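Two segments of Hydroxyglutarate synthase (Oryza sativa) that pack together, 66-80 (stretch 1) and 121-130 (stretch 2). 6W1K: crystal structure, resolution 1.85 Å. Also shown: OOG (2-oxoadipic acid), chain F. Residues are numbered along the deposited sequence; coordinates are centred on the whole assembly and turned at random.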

# COMPACT_ATOMS: atom_id res chain seq x y z
N GLY A 66 -15.62 2.59 3.42
CA GLY A 66 -16.60 1.71 2.82
C GLY A 66 -18.05 2.13 3.02
O GLY A 66 -18.82 1.46 3.73
N VAL A 67 -18.42 3.24 2.40
CA VAL A 67 -19.77 3.78 2.53
C VAL A 67 -20.04 4.67 1.33
O VAL A 67 -19.16 5.38 0.84
CB VAL A 67 -19.94 4.53 3.88
CG1 VAL A 67 -19.08 5.80 3.94
CG2 VAL A 67 -21.38 4.87 4.11
N ASP A 68 -21.28 4.60 0.83
CA ASP A 68 -21.79 5.50 -0.22
C ASP A 68 -20.87 5.54 -1.43
O ASP A 68 -20.68 6.58 -2.06
CB ASP A 68 -22.00 6.92 0.32
CG ASP A 68 -23.07 6.98 1.42
OD1 ASP A 68 -23.04 7.97 2.20
OD2 ASP A 68 -23.92 6.06 1.51
N GLY A 69 -20.32 4.39 -1.79
CA GLY A 69 -19.47 4.29 -2.95
C GLY A 69 -18.07 4.85 -2.79
O GLY A 69 -17.35 4.94 -3.78
N TYR A 70 -17.66 5.26 -1.59
CA TYR A 70 -16.31 5.80 -1.36
C TYR A 70 -15.27 4.72 -1.11
O TYR A 70 -14.09 5.04 -0.86
CB TYR A 70 -16.36 6.82 -0.21
CG TYR A 70 -16.71 8.21 -0.73
CD1 TYR A 70 -18.02 8.56 -1.04
CD2 TYR A 70 -15.70 9.15 -1.00
CE1 TYR A 70 -18.31 9.80 -1.59
CE2 TYR A 70 -15.99 10.39 -1.56
CZ TYR A 70 -17.28 10.70 -1.87
OH TYR A 70 -17.54 11.93 -2.41
N GLY A 71 -15.65 3.45 -1.18
CA GLY A 71 -14.81 2.33 -0.77
C GLY A 71 -13.91 1.80 -1.87
O GLY A 71 -13.47 2.53 -2.76
N ILE A 72 -13.62 0.51 -1.78
CA ILE A 72 -12.67 -0.12 -2.70
C ILE A 72 -13.02 0.20 -4.15
O ILE A 72 -12.15 0.52 -4.96
CB ILE A 72 -12.62 -1.62 -2.45
CG1 ILE A 72 -12.03 -1.92 -1.08
CG2 ILE A 72 -11.80 -2.32 -3.52
CD1 ILE A 72 -12.30 -3.32 -0.60
N LYS A 73 -14.31 0.16 -4.49
CA LYS A 73 -14.70 0.30 -5.89
C LYS A 73 -14.33 1.67 -6.45
O LYS A 73 -14.15 1.80 -7.68
CB LYS A 73 -16.19 0.05 -6.02
CG LYS A 73 -17.04 1.05 -5.27
CD LYS A 73 -18.51 0.95 -5.68
CE LYS A 73 -19.27 -0.02 -4.82
NZ LYS A 73 -20.71 0.37 -4.69
N SER A 74 -14.18 2.70 -5.60
CA SER A 74 -13.92 4.04 -6.09
C SER A 74 -12.53 4.15 -6.69
O SER A 74 -12.29 4.97 -7.58
CB SER A 74 -14.13 5.06 -4.95
OG SER A 74 -13.09 5.01 -3.99
N LEU A 75 -11.60 3.30 -6.25
CA LEU A 75 -10.29 3.22 -6.88
C LEU A 75 -10.15 2.03 -7.80
O LEU A 75 -9.39 2.10 -8.78
CB LEU A 75 -9.19 3.10 -5.83
CG LEU A 75 -8.66 4.41 -5.27
CD1 LEU A 75 -7.81 4.03 -4.04
CD2 LEU A 75 -7.89 5.17 -6.32
N ALA A 76 -10.85 0.93 -7.51
CA ALA A 76 -10.59 -0.29 -8.27
C ALA A 76 -10.90 -0.12 -9.74
O ALA A 76 -10.25 -0.73 -10.57
CB ALA A 76 -11.42 -1.46 -7.75
N GLU A 77 -11.92 0.69 -10.06
CA GLU A 77 -12.33 0.87 -11.46
C GLU A 77 -11.22 1.48 -12.31
O GLU A 77 -11.09 1.16 -13.51
CB GLU A 77 -13.58 1.75 -11.48
CG GLU A 77 -14.37 1.70 -12.76
CD GLU A 77 -15.37 2.86 -12.86
OE1 GLU A 77 -15.72 3.21 -14.02
OE2 GLU A 77 -15.79 3.44 -11.81
N PHE A 78 -10.45 2.41 -11.75
CA PHE A 78 -9.30 2.92 -12.47
C PHE A 78 -8.35 1.79 -12.85
O PHE A 78 -7.96 1.66 -14.02
CB PHE A 78 -8.55 3.96 -11.63
CG PHE A 78 -7.20 4.33 -12.20
CD1 PHE A 78 -7.11 5.04 -13.39
CD2 PHE A 78 -6.03 3.94 -11.56
CE1 PHE A 78 -5.86 5.39 -13.94
CE2 PHE A 78 -4.79 4.28 -12.10
CZ PHE A 78 -4.70 4.98 -13.30
N PHE A 79 -7.96 0.98 -11.87
CA PHE A 79 -6.96 -0.06 -12.12
C PHE A 79 -7.49 -1.12 -13.07
O PHE A 79 -6.75 -1.58 -13.96
CB PHE A 79 -6.44 -0.68 -10.81
CG PHE A 79 -5.66 0.30 -9.99
CD1 PHE A 79 -4.37 0.67 -10.38
CD2 PHE A 79 -6.22 0.91 -8.88
CE1 PHE A 79 -3.67 1.59 -9.70
CE2 PHE A 79 -5.52 1.86 -8.20
CZ PHE A 79 -4.23 2.19 -8.61
N THR A 80 -8.77 -1.52 -12.93
CA THR A 80 -9.31 -2.49 -13.88
C THR A 80 -9.51 -1.89 -15.28
O THR A 80 -9.45 -2.63 -16.26
CB THR A 80 -10.63 -3.11 -13.38
OG1 THR A 80 -11.61 -2.10 -13.13
CG2 THR A 80 -10.36 -3.90 -12.08
C2 OOG F . -2.29 -1.94 4.09
C3 OOG F . -1.61 -2.94 5.02
C4 OOG F . -1.63 -4.34 4.40
C6 OOG F . 0.22 -5.83 3.22
O4 OOG F . -0.30 -6.89 3.64
O3 OOG F . 1.35 -5.86 2.69
C5 OOG F . -0.53 -4.51 3.35
C1 OOG F . -2.50 -0.57 4.76
O1 OOG F . -3.28 0.20 4.31
O2 OOG F . -1.78 -0.21 5.90
O5 OOG F . -0.25 -3.62 2.63
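Stretch 2, residues 121-130: RIFISELLVD

Stretch 2 begins as an extended strand from R121 and ends in a 3-10 segment at V129 and D130. The strand runs nearly antiparallel to the helix of stretch 1, which runs on past T80, at 160° between their N-to-C directions, with the axes 8.4 Å apart at closest approach. I122 therefore lies near F79, late in stretch 1, while E126 lies near G66.

Side chains alternate along the strand. I122, I124 and E126 direct CA-to-CB toward stretch 1. S125 points away, and F123 is out of reach of stretch 1; its ring has OOG C4 over one face, with F123 CE1 3.8 Å from OOG C4.

I122 is m, m. This brings its CG1 over the face of the F79 ring, 3.9 Å from the centroid, in a CH-pi contact. I122 CD1 reaches F79 CE1 at 3.4 Å. I124 is m, t, so its chain is extended at chi2. Its CD1 lies 4.0 Å from L75 CB and 4.2 Å from F79 CD2, while its CG2 lies 4.0 Å from I72 CG1. I72 is also m, t.

E126 is p at chi1 and t at chi2. This conformation carries the carboxylate to the start of the helix, where I72 N donates to E126 OE1 at 2.8 Å and a nearly straight 169°. Water 2 donates to the same OE1 at 2.8 Å and accepts from K73 N at 3.1 Å. G71 packs tightly here, its CA 3.3 Å from E126 OE1; an ideal CB on G71 would clash with that oxygen. S74, p, turns its OG back to G71 O at 2.8 Å.

Before the helix, G66 N donates to L127 O at 2.8 Å. Water 1 links G66 O, at 2.7 Å, to D130 N, at 3.2 Å. V67, p, and V129, t, meet at 4.0 Å between V67 CG1 and V129 CG2.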

# COMPACT_ATOMS: atom_id res chain seq x y z
N ARG A 121 1.49 -4.75 -7.98
CA ARG A 121 0.19 -5.17 -7.48
C ARG A 121 -0.45 -3.99 -6.75
O ARG A 121 0.22 -3.03 -6.37
CB ARG A 121 0.31 -6.39 -6.55
CG ARG A 121 1.03 -7.61 -7.16
CD ARG A 121 1.43 -8.52 -6.02
NE ARG A 121 2.24 -9.67 -6.39
CZ ARG A 121 3.56 -9.64 -6.59
NH1 ARG A 121 4.23 -8.50 -6.46
NH2 ARG A 121 4.18 -10.75 -6.91
N ILE A 122 -1.77 -4.05 -6.58
CA ILE A 122 -2.49 -3.02 -5.85
C ILE A 122 -3.28 -3.67 -4.72
O ILE A 122 -3.98 -4.66 -4.94
CB ILE A 122 -3.43 -2.20 -6.76
CG1 ILE A 122 -2.72 -1.68 -8.01
CG2 ILE A 122 -4.01 -1.04 -5.95
CD1 ILE A 122 -1.79 -0.57 -7.78
N PHE A 123 -3.16 -3.12 -3.52
CA PHE A 123 -3.86 -3.59 -2.32
C PHE A 123 -4.76 -2.43 -1.88
O PHE A 123 -4.26 -1.34 -1.63
CB PHE A 123 -2.85 -3.98 -1.22
CG PHE A 123 -3.46 -4.61 -0.00
CD1 PHE A 123 -4.11 -3.83 0.96
CD2 PHE A 123 -3.35 -5.98 0.20
CE1 PHE A 123 -4.67 -4.42 2.11
CE2 PHE A 123 -3.90 -6.58 1.33
CZ PHE A 123 -4.57 -5.81 2.28
N ILE A 124 -6.09 -2.65 -1.85
CA ILE A 124 -7.04 -1.58 -1.53
C ILE A 124 -7.93 -2.08 -0.40
O ILE A 124 -8.57 -3.14 -0.53
CB ILE A 124 -7.91 -1.16 -2.72
CG1 ILE A 124 -7.03 -0.82 -3.93
CG2 ILE A 124 -8.72 0.04 -2.33
CD1 ILE A 124 -7.80 -0.55 -5.22
N SER A 125 -7.95 -1.36 0.69
CA SER A 125 -8.78 -1.74 1.82
C SER A 125 -9.88 -0.69 1.99
O SER A 125 -9.81 0.42 1.43
CB SER A 125 -7.92 -1.89 3.07
OG SER A 125 -7.27 -0.69 3.39
N GLU A 126 -10.93 -1.08 2.70
CA GLU A 126 -11.97 -0.13 3.08
C GLU A 126 -12.42 -0.39 4.52
O GLU A 126 -12.47 -1.53 4.97
CB GLU A 126 -13.20 -0.22 2.15
CG GLU A 126 -13.98 -1.52 2.23
CD GLU A 126 -15.07 -1.64 1.15
OE1 GLU A 126 -15.13 -0.83 0.19
OE2 GLU A 126 -15.88 -2.58 1.26
N LEU A 127 -12.76 0.69 5.21
CA LEU A 127 -13.38 0.58 6.53
C LEU A 127 -14.87 0.26 6.40
O LEU A 127 -15.60 0.90 5.63
CB LEU A 127 -13.17 1.90 7.26
CG LEU A 127 -13.74 2.00 8.69
CD1 LEU A 127 -13.00 1.19 9.70
CD2 LEU A 127 -13.66 3.51 9.02
N LEU A 128 -15.32 -0.72 7.18
CA LEU A 128 -16.73 -1.11 7.20
C LEU A 128 -17.45 -0.16 8.15
O LEU A 128 -17.67 -0.45 9.33
CB LEU A 128 -16.87 -2.57 7.60
CG LEU A 128 -16.10 -3.57 6.73
CD1 LEU A 128 -16.13 -4.95 7.39
CD2 LEU A 128 -16.66 -3.60 5.32
N VAL A 129 -17.84 0.98 7.59
CA VAL A 129 -18.30 2.12 8.38
C VAL A 129 -19.54 1.76 9.17
O VAL A 129 -19.71 2.20 10.32
CB VAL A 129 -18.56 3.33 7.46
CG1 VAL A 129 -19.20 4.50 8.23
CG2 VAL A 129 -17.27 3.79 6.87
N ASP A 130 -20.42 0.96 8.58
CA ASP A 130 -21.67 0.64 9.25
C ASP A 130 -21.45 -0.22 10.47
O ASP A 130 -22.41 -0.50 11.18
CB ASP A 130 -22.64 -0.05 8.28
CG ASP A 130 -22.09 -1.36 7.75
OD1 ASP A 130 -20.96 -1.74 8.11
OD2 ASP A 130 -22.80 -2.00 6.95
O HOH W 1 -20.90 0.96 5.40
O HOH W 2 -16.34 -0.76 -2.37